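Local coordinates for hydrogenase maturation factor (Thermoanaerobacter tengcongensis, PDB 3VTH), which probably uses ATP and carbamoyl phosphate to carbamoylate the C-terminal cysteine of HypE during maturation of [NiFe]-hydrogenases, at residues S372-A377 / Q705-L710; R281-L286 / D368-F373; T676-T681 / R711-K716. All blocks are in the same frame, centred on the assembly; numbering follows the deposited sequence.

Interaction 1: S372-A377 / Q705-L710; sequences SFNAGA and QNRYLL. With AP2 (phosphomethylphosphonic acid adenosyl ester), chain H.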
loop_
_atom_site.group_PDB
_atom_site.type_symbol
_atom_site.label_atom_id
_atom_site.label_comp_id
_atom_site.label_asym_id
_atom_site.label_seq_id
_atom_site.Cartn_x
_atom_site.Cartn_y
_atom_site.Cartn_z
ATOM N N SER A 372 4.017 -7.629 3.341
ATOM C CA SER A 372 4.610 -8.955 3.446
ATOM C C SER A 372 6.111 -8.781 3.574
ATOM O O SER A 372 6.628 -7.678 3.374
ATOM C CB SER A 372 4.323 -9.764 2.167
ATOM O OG SER A 372 5.009 -9.201 1.034
ATOM N N PHE A 373 6.813 -9.868 3.869
ATOM C CA PHE A 373 8.264 -9.835 3.874
ATOM C C PHE A 373 8.738 -10.970 3.007
ATOM O O PHE A 373 8.347 -12.122 3.218
ATOM C CB PHE A 373 8.834 -9.964 5.298
ATOM C CG PHE A 373 10.291 -9.577 5.396
ATOM C CD1 PHE A 373 10.652 -8.258 5.683
ATOM C CD2 PHE A 373 11.292 -10.517 5.173
ATOM C CE1 PHE A 373 12.010 -7.884 5.772
ATOM C CE2 PHE A 373 12.657 -10.158 5.251
ATOM C CZ PHE A 373 13.006 -8.831 5.548
ATOM N N ASN A 374 9.559 -10.662 2.019
ATOM C CA ASN A 374 10.046 -11.709 1.117
ATOM C C ASN A 374 11.352 -11.293 0.468
ATOM O O ASN A 374 11.537 -10.125 0.136
ATOM C CB ASN A 374 8.985 -12.030 0.047
ATOM C CG ASN A 374 9.365 -13.195 -0.830
ATOM O OD1 ASN A 374 9.842 -14.238 -0.344
ATOM N ND2 ASN A 374 9.161 -13.032 -2.148
ATOM N N ALA A 375 12.243 -12.265 0.315
ATOM C CA ALA A 375 13.545 -12.089 -0.319
ATOM C C ALA A 375 14.289 -10.905 0.275
ATOM O O ALA A 375 14.724 -10.003 -0.447
ATOM C CB ALA A 375 13.390 -11.951 -1.841
ATOM N N GLY A 376 14.366 -10.885 1.607
ATOM C CA GLY A 376 15.203 -9.928 2.336
ATOM C C GLY A 376 14.670 -8.515 2.513
ATOM O O GLY A 376 15.414 -7.632 2.934
ATOM N N ALA A 377 13.392 -8.283 2.218
ATOM C CA ALA A 377 12.817 -6.952 2.411
ATOM C C ALA A 377 11.311 -7.016 2.510
ATOM O O ALA A 377 10.689 -8.012 2.109
ATOM C CB ALA A 377 13.234 -5.988 1.270
ATOM N N GLN A 705 4.310 -10.052 -7.398
ATOM C CA GLN A 705 3.605 -10.421 -6.170
ATOM C C GLN A 705 3.731 -11.922 -5.858
ATOM O O GLN A 705 3.501 -12.348 -4.725
ATOM C CB GLN A 705 2.132 -10.049 -6.271
ATOM C CG GLN A 705 1.883 -8.532 -6.315
ATOM C CD GLN A 705 0.460 -8.216 -6.686
ATOM O OE1 GLN A 705 0.016 -8.505 -7.807
ATOM N NE2 GLN A 705 -0.271 -7.622 -5.758
ATOM N N ASN A 706 4.097 -12.709 -6.864
ATOM C CA ASN A 706 4.386 -14.132 -6.670
ATOM C C ASN A 706 5.692 -14.243 -5.875
ATOM O O ASN A 706 6.766 -13.836 -6.367
ATOM C CB ASN A 706 4.507 -14.802 -8.047
ATOM C CG ASN A 706 4.644 -16.305 -7.969
ATOM O OD1 ASN A 706 5.553 -16.824 -7.332
ATOM N ND2 ASN A 706 3.730 -17.011 -8.619
ATOM N N ARG A 707 5.598 -14.757 -4.647
ATOM C CA ARG A 707 6.745 -14.809 -3.734
ATOM C C ARG A 707 7.908 -15.654 -4.295
ATOM O O ARG A 707 9.077 -15.296 -4.161
ATOM C CB ARG A 707 6.323 -15.362 -2.358
ATOM C CG ARG A 707 5.293 -14.506 -1.617
ATOM C CD ARG A 707 4.819 -15.183 -0.318
ATOM N NE ARG A 707 5.960 -15.475 0.551
ATOM C CZ ARG A 707 6.409 -14.666 1.517
ATOM N NH1 ARG A 707 5.808 -13.507 1.768
ATOM N NH2 ARG A 707 7.473 -15.023 2.229
ATOM N N TYR A 708 7.557 -16.769 -4.921
ATOM C CA TYR A 708 8.515 -17.706 -5.465
ATOM C C TYR A 708 9.273 -17.111 -6.656
ATOM O O TYR A 708 10.510 -17.108 -6.658
ATOM C CB TYR A 708 7.802 -18.998 -5.852
ATOM C CG TYR A 708 8.735 -20.134 -6.198
ATOM C CD1 TYR A 708 9.322 -20.917 -5.192
ATOM C CD2 TYR A 708 9.017 -20.438 -7.527
ATOM C CE1 TYR A 708 10.183 -21.974 -5.508
ATOM C CE2 TYR A 708 9.866 -21.491 -7.858
ATOM C CZ TYR A 708 10.452 -22.248 -6.839
ATOM O OH TYR A 708 11.280 -23.290 -7.190
ATOM N N LEU A 709 8.544 -16.597 -7.651
ATOM C CA LEU A 709 9.174 -15.911 -8.789
ATOM C C LEU A 709 10.148 -14.826 -8.351
ATOM O O LEU A 709 11.274 -14.751 -8.839
ATOM C CB LEU A 709 8.132 -15.259 -9.712
ATOM C CG LEU A 709 7.222 -16.100 -10.602
ATOM C CD1 LEU A 709 6.481 -15.183 -11.570
ATOM C CD2 LEU A 709 7.994 -17.182 -11.374
ATOM N N LEU A 710 9.705 -13.979 -7.427
ATOM C CA LEU A 710 10.544 -12.884 -6.943
ATOM C C LEU A 710 11.798 -13.401 -6.234
ATOM O O LEU A 710 12.916 -13.025 -6.587
ATOM C CB LEU A 710 9.754 -11.946 -6.014
ATOM C CG LEU A 710 10.569 -10.707 -5.605
ATOM C CD1 LEU A 710 10.835 -9.809 -6.817
ATOM C CD2 LEU A 710 9.924 -9.911 -4.446
HETATM P PB AP2 H . -1.952 -4.898 -15.012
HETATM O O1B AP2 H . -1.786 -6.367 -15.309
HETATM O O2B AP2 H . -0.768 -4.022 -15.283
HETATM O O3B AP2 H . -3.267 -4.365 -15.525
HETATM C C3A AP2 H . -2.159 -4.889 -13.211
HETATM P PA AP2 H . -0.690 -5.380 -12.262
HETATM O O1A AP2 H . -1.131 -5.019 -10.851
HETATM O O2A AP2 H . 0.636 -4.875 -12.779
HETATM O "O5'" AP2 H . -0.620 -6.988 -12.426
HETATM C "C5'" AP2 H . -1.631 -7.760 -11.788
HETATM C "C4'" AP2 H . -1.535 -9.135 -12.408
HETATM O "O4'" AP2 H . -0.374 -9.803 -11.911
HETATM C "C3'" AP2 H . -2.698 -10.029 -12.028
HETATM O "O3'" AP2 H . -3.853 -9.725 -12.817
HETATM C "C2'" AP2 H . -2.093 -11.389 -12.314
HETATM O "O2'" AP2 H . -2.227 -11.614 -13.722
HETATM C "C1'" AP2 H . -0.620 -11.216 -11.918
HETATM N N9 AP2 H . -0.452 -11.837 -10.572
HETATM C C8 AP2 H . -1.020 -11.452 -9.402
HETATM N N7 AP2 H . -0.685 -12.286 -8.381
HETATM C C5 AP2 H . 0.121 -13.236 -8.893
HETATM C C6 AP2 H . 0.833 -14.430 -8.372
HETATM N N6 AP2 H . 0.761 -14.778 -7.062
HETATM N N1 AP2 H . 1.559 -15.163 -9.260
HETATM C C2 AP2 H . 1.667 -14.829 -10.564
HETATM N N3 AP2 H . 1.035 -13.765 -11.105
HETATM C C4 AP2 H . 0.264 -12.949 -10.332
HETATM O O HOH W 1 5.273 -12.204 4.574
HETATM O O HOH W 2 8.437 -14.484 4.628
#
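Asn374 and Arg707 lie nearest across this contact, their CA atoms 6.6 Å apart, where the end of strand 370-374 and the turn after it meet the first turn of helix 707-719. The Asn374 amide reaches across to the helix backbone. Its CG is anti to the backbone N (chi1 -174°), and Asn374 ND2 donates to Arg707 O at 3.0 Å. The bond is fairly straight (158°) and lies in the carbonyl plane, on a lone pair. Arg707 answers with its side chain. A bend at chi3 (57°) turns NE. The guanidinium meets Phe373 O end-on. Both Arg707 NH1 and NH2 donate to Phe373 O through bent bonds, each at 3.2 Å. NH2 sits close to the carbonyl plane, whereas NH1 lies well above it. Asn374 CB rests over one guanidinium face, 3.7 Å above the plane and offset toward the rim. One water links Phe373 O and Arg707 NH2. Asn374 to Ala377 form a type I' beta turn, joining strand 370-374 to strand 377-378. This hairpin belongs to the YrdC-like domain, and the helix to the Kae1-like domain, so the contact ties two domains together. Asn706, the N-cap of the helix, takes Leu709 N on OD1 at 3.0 Å. Asn706 ND2 donates to N1 of the AP2 adenine at 2.9 Å. The same short segment therefore faces the nucleotide at its start and the YrdC-like domain through Arg707. Beside the Asn374 amide, Leu710 CD2 packs 4.0 Å from ND2. Glu625 accepts from Arg707 N and also binds AP2.

Interaction 2: R281-L286 / D368-F373; sequences RPIVLL and DSVTSF. With APC (diphosphomethylphosphonic acid adenosyl ester), chain F.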
loop_
_atom_site.group_PDB
_atom_site.type_symbol
_atom_site.label_atom_id
_atom_site.label_comp_id
_atom_site.label_asym_id
_atom_site.label_seq_id
_atom_site.Cartn_x
_atom_site.Cartn_y
_atom_site.Cartn_z
ATOM N N ARG A 281 0.811 -0.931 11.829
ATOM C CA ARG A 281 -0.239 -1.961 11.908
ATOM C C ARG A 281 -0.894 -2.286 10.566
ATOM O O ARG A 281 -2.074 -1.976 10.374
ATOM C CB ARG A 281 -1.317 -1.556 12.947
ATOM C CG ARG A 281 -0.811 -1.510 14.404
ATOM C CD ARG A 281 -0.557 -2.908 14.934
ATOM N NE ARG A 281 0.525 -2.992 15.932
ATOM C CZ ARG A 281 0.415 -3.548 17.138
ATOM N NH1 ARG A 281 -0.740 -4.065 17.548
ATOM N NH2 ARG A 281 1.475 -3.604 17.940
ATOM N N PRO A 282 -0.142 -2.919 9.637
ATOM C CA PRO A 282 -0.779 -3.400 8.424
ATOM C C PRO A 282 -1.331 -4.817 8.589
ATOM O O PRO A 282 -1.008 -5.519 9.568
ATOM C CB PRO A 282 0.388 -3.474 7.441
ATOM C CG PRO A 282 1.519 -3.926 8.295
ATOM C CD PRO A 282 1.320 -3.142 9.594
ATOM N N ILE A 283 -2.139 -5.225 7.612
ATOM C CA ILE A 283 -2.399 -6.646 7.332
ATOM C C ILE A 283 -1.076 -7.221 6.780
ATOM O O ILE A 283 -0.464 -6.612 5.921
ATOM C CB ILE A 283 -3.490 -6.768 6.245
ATOM C CG1 ILE A 283 -4.843 -6.239 6.774
ATOM C CG2 ILE A 283 -3.596 -8.225 5.714
ATOM C CD1 ILE A 283 -5.809 -5.804 5.671
ATOM N N VAL A 284 -0.619 -8.362 7.311
ATOM C CA VAL A 284 0.599 -8.980 6.804
ATOM C C VAL A 284 0.217 -10.341 6.232
ATOM O O VAL A 284 -0.475 -11.111 6.891
ATOM C CB VAL A 284 1.666 -9.169 7.924
ATOM C CG1 VAL A 284 2.953 -9.827 7.381
ATOM C CG2 VAL A 284 1.986 -7.836 8.626
ATOM N N LEU A 285 0.691 -10.632 5.022
ATOM C CA LEU A 285 0.427 -11.924 4.394
ATOM C C LEU A 285 1.402 -12.958 4.926
ATOM O O LEU A 285 2.622 -12.804 4.806
ATOM C CB LEU A 285 0.505 -11.840 2.860
ATOM C CG LEU A 285 -0.402 -10.773 2.227
ATOM C CD1 LEU A 285 -0.277 -10.833 0.730
ATOM C CD2 LEU A 285 -1.883 -10.921 2.662
ATOM N N LEU A 286 0.844 -14.029 5.482
ATOM C CA LEU A 286 1.615 -15.045 6.198
ATOM C C LEU A 286 1.256 -16.429 5.695
ATOM O O LEU A 286 0.092 -16.681 5.407
ATOM C CB LEU A 286 1.296 -14.967 7.703
ATOM C CG LEU A 286 1.626 -13.658 8.430
ATOM C CD1 LEU A 286 1.039 -13.706 9.831
ATOM C CD2 LEU A 286 3.140 -13.398 8.491
ATOM N N ASP A 368 -6.974 -0.204 5.110
ATOM C CA ASP A 368 -5.859 -0.919 5.726
ATOM C C ASP A 368 -4.778 -1.207 4.688
ATOM O O ASP A 368 -5.086 -1.465 3.518
ATOM C CB ASP A 368 -6.335 -2.251 6.326
ATOM C CG ASP A 368 -7.370 -2.069 7.420
ATOM O OD1 ASP A 368 -7.425 -0.970 8.038
ATOM O OD2 ASP A 368 -8.152 -3.031 7.641
ATOM N N SER A 369 -3.521 -1.133 5.113
ATOM C CA SER A 369 -2.399 -1.537 4.266
ATOM C C SER A 369 -2.294 -3.060 4.257
ATOM O O SER A 369 -2.761 -3.719 5.185
ATOM C CB SER A 369 -1.087 -0.949 4.789
ATOM O OG SER A 369 -1.061 0.450 4.586
ATOM N N VAL A 370 -1.725 -3.597 3.185
ATOM C CA VAL A 370 -1.449 -5.021 3.064
ATOM C C VAL A 370 0.018 -5.154 2.691
ATOM O O VAL A 370 0.471 -4.572 1.713
ATOM C CB VAL A 370 -2.336 -5.708 1.984
ATOM C CG1 VAL A 370 -2.027 -7.211 1.899
ATOM C CG2 VAL A 370 -3.839 -5.475 2.294
ATOM N N THR A 371 0.764 -5.914 3.485
ATOM C CA THR A 371 2.204 -6.013 3.272
ATOM C C THR A 371 2.715 -7.434 3.503
ATOM O O THR A 371 1.931 -8.339 3.786
ATOM C CB THR A 371 2.972 -4.983 4.113
ATOM O OG1 THR A 371 4.287 -4.815 3.555
ATOM C CG2 THR A 371 3.064 -5.447 5.579
ATOM N N SER A 372 4.017 -7.629 3.341
ATOM C CA SER A 372 4.610 -8.955 3.446
ATOM C C SER A 372 6.111 -8.781 3.574
ATOM O O SER A 372 6.628 -7.678 3.374
ATOM C CB SER A 372 4.323 -9.764 2.167
ATOM O OG SER A 372 5.009 -9.201 1.034
ATOM N N PHE A 373 6.813 -9.868 3.869
ATOM C CA PHE A 373 8.264 -9.835 3.874
ATOM C C PHE A 373 8.738 -10.970 3.007
ATOM O O PHE A 373 8.347 -12.122 3.218
ATOM C CB PHE A 373 8.834 -9.964 5.298
ATOM C CG PHE A 373 10.291 -9.577 5.396
ATOM C CD1 PHE A 373 10.652 -8.258 5.683
ATOM C CD2 PHE A 373 11.292 -10.517 5.173
ATOM C CE1 PHE A 373 12.010 -7.884 5.772
ATOM C CE2 PHE A 373 12.657 -10.158 5.251
ATOM C CZ PHE A 373 13.006 -8.831 5.548
HETATM P PG APC F . -13.994 -4.602 -2.051
HETATM O O1G APC F . -13.992 -3.944 -0.695
HETATM O O2G APC F . -14.623 -5.973 -2.024
HETATM O O3G APC F . -14.521 -3.741 -3.163
HETATM P PB APC F . -11.189 -5.076 -1.585
HETATM O O1B APC F . -10.886 -3.737 -0.990
HETATM O O2B APC F . -10.105 -5.641 -2.481
HETATM O O3B APC F . -12.477 -4.884 -2.530
HETATM P PA APC F . -11.115 -5.979 1.425
HETATM O O1A APC F . -11.502 -7.198 2.227
HETATM O O2A APC F . -11.600 -4.682 1.963
HETATM C C3A APC F . -11.663 -6.280 -0.299
HETATM O "O5'" APC F . -9.511 -5.823 1.353
HETATM C "C5'" APC F . -8.594 -6.800 1.836
HETATM C "C4'" APC F . -7.470 -6.949 0.813
HETATM O "O4'" APC F . -6.506 -7.840 1.386
HETATM C "C3'" APC F . -7.989 -7.594 -0.475
HETATM O "O3'" APC F . -7.419 -6.984 -1.645
HETATM C "C2'" APC F . -7.486 -9.020 -0.383
HETATM O "O2'" APC F . -7.366 -9.651 -1.672
HETATM C "C1'" APC F . -6.204 -8.857 0.432
HETATM N N9 APC F . -5.958 -10.144 1.074
HETATM C C8 APC F . -6.601 -10.673 2.150
HETATM N N7 APC F . -6.117 -11.913 2.411
HETATM C C5 APC F . -5.164 -12.177 1.491
HETATM C C6 APC F . -4.257 -13.302 1.175
HETATM N N6 APC F . -4.259 -14.426 1.922
HETATM N N1 APC F . -3.423 -13.166 0.120
HETATM C C2 APC F . -3.386 -12.048 -0.633
HETATM N N3 APC F . -4.178 -10.984 -0.424
HETATM C C4 APC F . -5.064 -11.004 0.611
HETATM O O HOH W 3 -2.600 -0.577 7.838
HETATM O O HOH W 1 5.273 -12.204 4.574
#
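Asp368 meets Ile283 first: its CB packs against Ile283 CD1 at 3.7 Å, the two side chains crossing at about a right angle. Its carboxylate is in a salt bridge with Arg385. Ser369 O then accepts from Ile283 N at 2.9 Å, while a water joins Ser369 N to Arg281 O. Val370 pairs with Ile283 in parallel register. Val370 CG1, anti to the backbone N (chi1 -179°), touches Leu285 CD2 at 3.8 Å. Val370 CG2 touches both Ile283 CD1 and the APC ribose, 3.7 Å from O4'. Both Leu285 methyls lie over one face of the adenine, CD1 3.6 Å from APC C2 and CD2 near C5 and C6. Thr371 turns to the other face of the sheet with Val284, where their side chains lie side by side. Thr371 N donates to Ile283 O at 2.8 Å, and Thr371 O accepts from Leu285 N. Thr371 CG2 fits tightly against Pro282 CG, only 3.5 Å away, and its OG1 bonds to Glu378. Ser372 places its CB near that of Leu285. At Phe373, a water carries the pairing on from N to Leu285 O. The parallel pair lies in the mixed sheet of the YrdC-like domain. Strand 303-307 borders 283-287 on its other edge, strand 377-378 borders 370-374, and helix 270-277 packs on Val284 and Phe373.

Interaction 3: T676-T681 / R711-K716; sequences TVVNFT and RRLIEK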
loop_
_atom_site.group_PDB
_atom_site.type_symbol
_atom_site.label_atom_id
_atom_site.label_comp_id
_atom_site.label_asym_id
_atom_site.label_seq_id
_atom_site.Cartn_x
_atom_site.Cartn_y
_atom_site.Cartn_z
ATOM N N THR A 676 10.650 -22.719 -14.835
ATOM C CA THR A 676 10.846 -22.395 -16.241
ATOM C C THR A 676 10.892 -20.861 -16.464
ATOM O O THR A 676 11.806 -20.334 -17.120
ATOM C CB THR A 676 9.739 -23.027 -17.097
ATOM O OG1 THR A 676 9.693 -24.437 -16.838
ATOM C CG2 THR A 676 10.004 -22.793 -18.602
ATOM N N VAL A 677 9.910 -20.160 -15.922
ATOM C CA VAL A 677 9.878 -18.692 -16.034
ATOM C C VAL A 677 11.158 -18.108 -15.416
ATOM O O VAL A 677 11.851 -17.323 -16.058
ATOM C CB VAL A 677 8.631 -18.104 -15.371
ATOM C CG1 VAL A 677 8.688 -16.552 -15.337
ATOM C CG2 VAL A 677 7.367 -18.605 -16.088
ATOM N N VAL A 678 11.500 -18.549 -14.207
ATOM C CA VAL A 678 12.755 -18.124 -13.586
ATOM C C VAL A 678 13.938 -18.364 -14.515
ATOM O O VAL A 678 14.738 -17.446 -14.752
ATOM C CB VAL A 678 12.973 -18.781 -12.186
ATOM C CG1 VAL A 678 14.400 -18.527 -11.642
ATOM C CG2 VAL A 678 11.916 -18.266 -11.207
ATOM N N ASN A 679 14.033 -19.577 -15.061
ATOM C CA ASN A 679 15.177 -19.961 -15.867
ATOM C C ASN A 679 15.313 -19.157 -17.156
ATOM O O ASN A 679 16.400 -18.640 -17.434
ATOM C CB ASN A 679 15.194 -21.477 -16.126
ATOM C CG ASN A 679 15.520 -22.269 -14.863
ATOM O OD1 ASN A 679 15.946 -21.698 -13.864
ATOM N ND2 ASN A 679 15.315 -23.573 -14.900
ATOM N N PHE A 680 14.224 -19.011 -17.916
ATOM C CA PHE A 680 14.326 -18.233 -19.154
ATOM C C PHE A 680 14.576 -16.736 -18.921
ATOM O O PHE A 680 15.279 -16.093 -19.701
ATOM C CB PHE A 680 13.238 -18.561 -20.209
ATOM C CG PHE A 680 11.829 -18.048 -19.912
ATOM C CD1 PHE A 680 11.562 -16.688 -19.744
ATOM C CD2 PHE A 680 10.747 -18.929 -19.934
ATOM C CE1 PHE A 680 10.266 -16.224 -19.520
ATOM C CE2 PHE A 680 9.429 -18.458 -19.717
ATOM C CZ PHE A 680 9.200 -17.105 -19.510
ATOM N N THR A 681 14.046 -16.215 -17.818
ATOM C CA THR A 681 14.231 -14.812 -17.464
ATOM C C THR A 681 15.703 -14.568 -17.119
ATOM O O THR A 681 16.312 -13.599 -17.578
ATOM C CB THR A 681 13.314 -14.406 -16.292
ATOM O OG1 THR A 681 11.958 -14.735 -16.609
ATOM C CG2 THR A 681 13.407 -12.919 -16.011
ATOM N N ARG A 711 11.620 -14.272 -5.248
ATOM C CA ARG A 711 12.744 -14.747 -4.446
ATOM C C ARG A 711 13.739 -15.566 -5.278
ATOM O O ARG A 711 14.941 -15.367 -5.196
ATOM C CB ARG A 711 12.257 -15.558 -3.234
ATOM C CG ARG A 711 13.391 -16.199 -2.427
ATOM C CD ARG A 711 12.889 -17.046 -1.271
ATOM N NE ARG A 711 12.222 -18.269 -1.714
ATOM C CZ ARG A 711 12.859 -19.369 -2.102
ATOM N NH1 ARG A 711 14.186 -19.402 -2.111
ATOM N NH2 ARG A 711 12.171 -20.435 -2.477
ATOM N N ARG A 712 13.230 -16.487 -6.082
ATOM C CA ARG A 712 14.083 -17.366 -6.858
ATOM C C ARG A 712 14.880 -16.601 -7.904
ATOM O O ARG A 712 16.049 -16.883 -8.118
ATOM C CB ARG A 712 13.228 -18.447 -7.503
ATOM C CG ARG A 712 12.952 -19.587 -6.575
ATOM C CD ARG A 712 13.988 -20.616 -6.916
ATOM N NE ARG A 712 14.088 -21.698 -5.973
ATOM C CZ ARG A 712 14.532 -22.907 -6.287
ATOM N NH1 ARG A 712 14.877 -23.198 -7.542
ATOM N NH2 ARG A 712 14.598 -23.827 -5.343
ATOM N N LEU A 713 14.243 -15.618 -8.535
ATOM C CA LEU A 713 14.911 -14.816 -9.549
ATOM C C LEU A 713 15.946 -13.907 -8.911
ATOM O O LEU A 713 17.060 -13.816 -9.406
ATOM C CB LEU A 713 13.893 -14.021 -10.379
ATOM C CG LEU A 713 14.245 -13.537 -11.784
ATOM C CD1 LEU A 713 15.026 -14.546 -12.631
ATOM C CD2 LEU A 713 12.932 -13.136 -12.482
ATOM N N ILE A 714 15.600 -13.269 -7.794
ATOM C CA ILE A 714 16.569 -12.458 -7.065
ATOM C C ILE A 714 17.776 -13.311 -6.645
ATOM O O ILE A 714 18.921 -12.896 -6.808
ATOM C CB ILE A 714 15.963 -11.765 -5.817
ATOM C CG1 ILE A 714 15.007 -10.635 -6.207
ATOM C CG2 ILE A 714 17.077 -11.216 -4.894
ATOM C CD1 ILE A 714 14.260 -10.012 -4.998
ATOM N N GLU A 715 17.521 -14.502 -6.110
ATOM C CA GLU A 715 18.611 -15.383 -5.681
ATOM C C GLU A 715 19.494 -15.805 -6.854
ATOM O O GLU A 715 20.717 -15.639 -6.795
ATOM C CB GLU A 715 18.072 -16.610 -4.955
ATOM C CG GLU A 715 17.478 -16.310 -3.558
ATOM C CD GLU A 715 16.798 -17.527 -2.934
ATOM O OE1 GLU A 715 16.832 -18.619 -3.538
ATOM O OE2 GLU A 715 16.245 -17.402 -1.831
ATOM N N LYS A 716 18.869 -16.327 -7.913
ATOM C CA LYS A 716 19.603 -16.842 -9.068
ATOM C C LYS A 716 20.466 -15.761 -9.741
ATOM O O LYS A 716 21.629 -15.999 -10.068
ATOM C CB LYS A 716 18.654 -17.477 -10.086
ATOM C CG LYS A 716 19.384 -18.378 -11.059
ATOM C CD LYS A 716 18.468 -19.062 -12.055
ATOM C CE LYS A 716 19.211 -20.252 -12.647
ATOM N NZ LYS A 716 18.589 -20.732 -13.902
#
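Val678 sits opposite Leu713, Arg712 and Lys716 where helices 666-692 and 707-719 run side by side. The axes of the two short segments approach to 9.6 Å and cross at -34°, with their N-to-C directions roughly aligned. Val678 has CG1 anti to its backbone N (chi1 170°). The two methyls are thereby divided between neighbours. Val678 CG2 meets Arg712 CB at 3.9 Å. Val678 CG1 lies 4.1 Å from Leu713 CD1 and equally near Lys716 CD. Leu713 slides past Val678 in the opposite direction. Its CG is also anti to the backbone N (chi1 -157°). Leu713 CD1 comes 3.6 Å from Val678 O, and Leu713 CD2 3.6 Å from Thr681 CG2. The leucine and threonine side chains cross at about a right angle. Thr681 CG2 stands anti to its backbone N and faces the leucine. OG1 takes a different position, beside the backbone N, and donates to Val677 O, which also accepts from Thr681 N. Tyr506 is a further partner of this hydroxyl. Lys716 is extended beyond CG and crosses Val678 at a slant. Lys716 NZ reaches Asn679 OD1 at 2.8 Å, approaching from above the carbonyl plane. Lys716 also makes a cation-pi contact with Tyr682. Arg712 contributes only its CB to the contact with Val678. Its chain bends at chi2 and leads away to a salt bridge with Glu632. The apolar part of the contact faces strands 501-507 and 696-700, since Thr681 touches Ile504 and Leu713 touches Leu699. Helix 666-692, strand 696-700, helix 707-719 and strand 723-726 follow in chain order, and the two strands are parallel neighbours. This is the helix layer of an alpha/beta unit with parallel strands, as in the actin-like ATPase fold of the Kae1-like domain.

Interactions 1 and 2 share Ser372 and Phe373 on strand 370-374, and one water takes part in both. Interactions 1 and 3 share helix 707-719, and they touch where Ala375 CB packs on Ile714 and Arg711. Interaction 1 thus lies between the sheet of one domain and the helix pair of the other. Both it and interaction 2 are buried, whereas interaction 3 is partly buried and lies farther from the chain centre. Interaction 2 is backbone pairing with apolar side chains beside APC. Interaction 1 is polar, joining side chains to main-chain carbonyls. Interaction 3 is mainly helix packing, with a lysine bond at its edge.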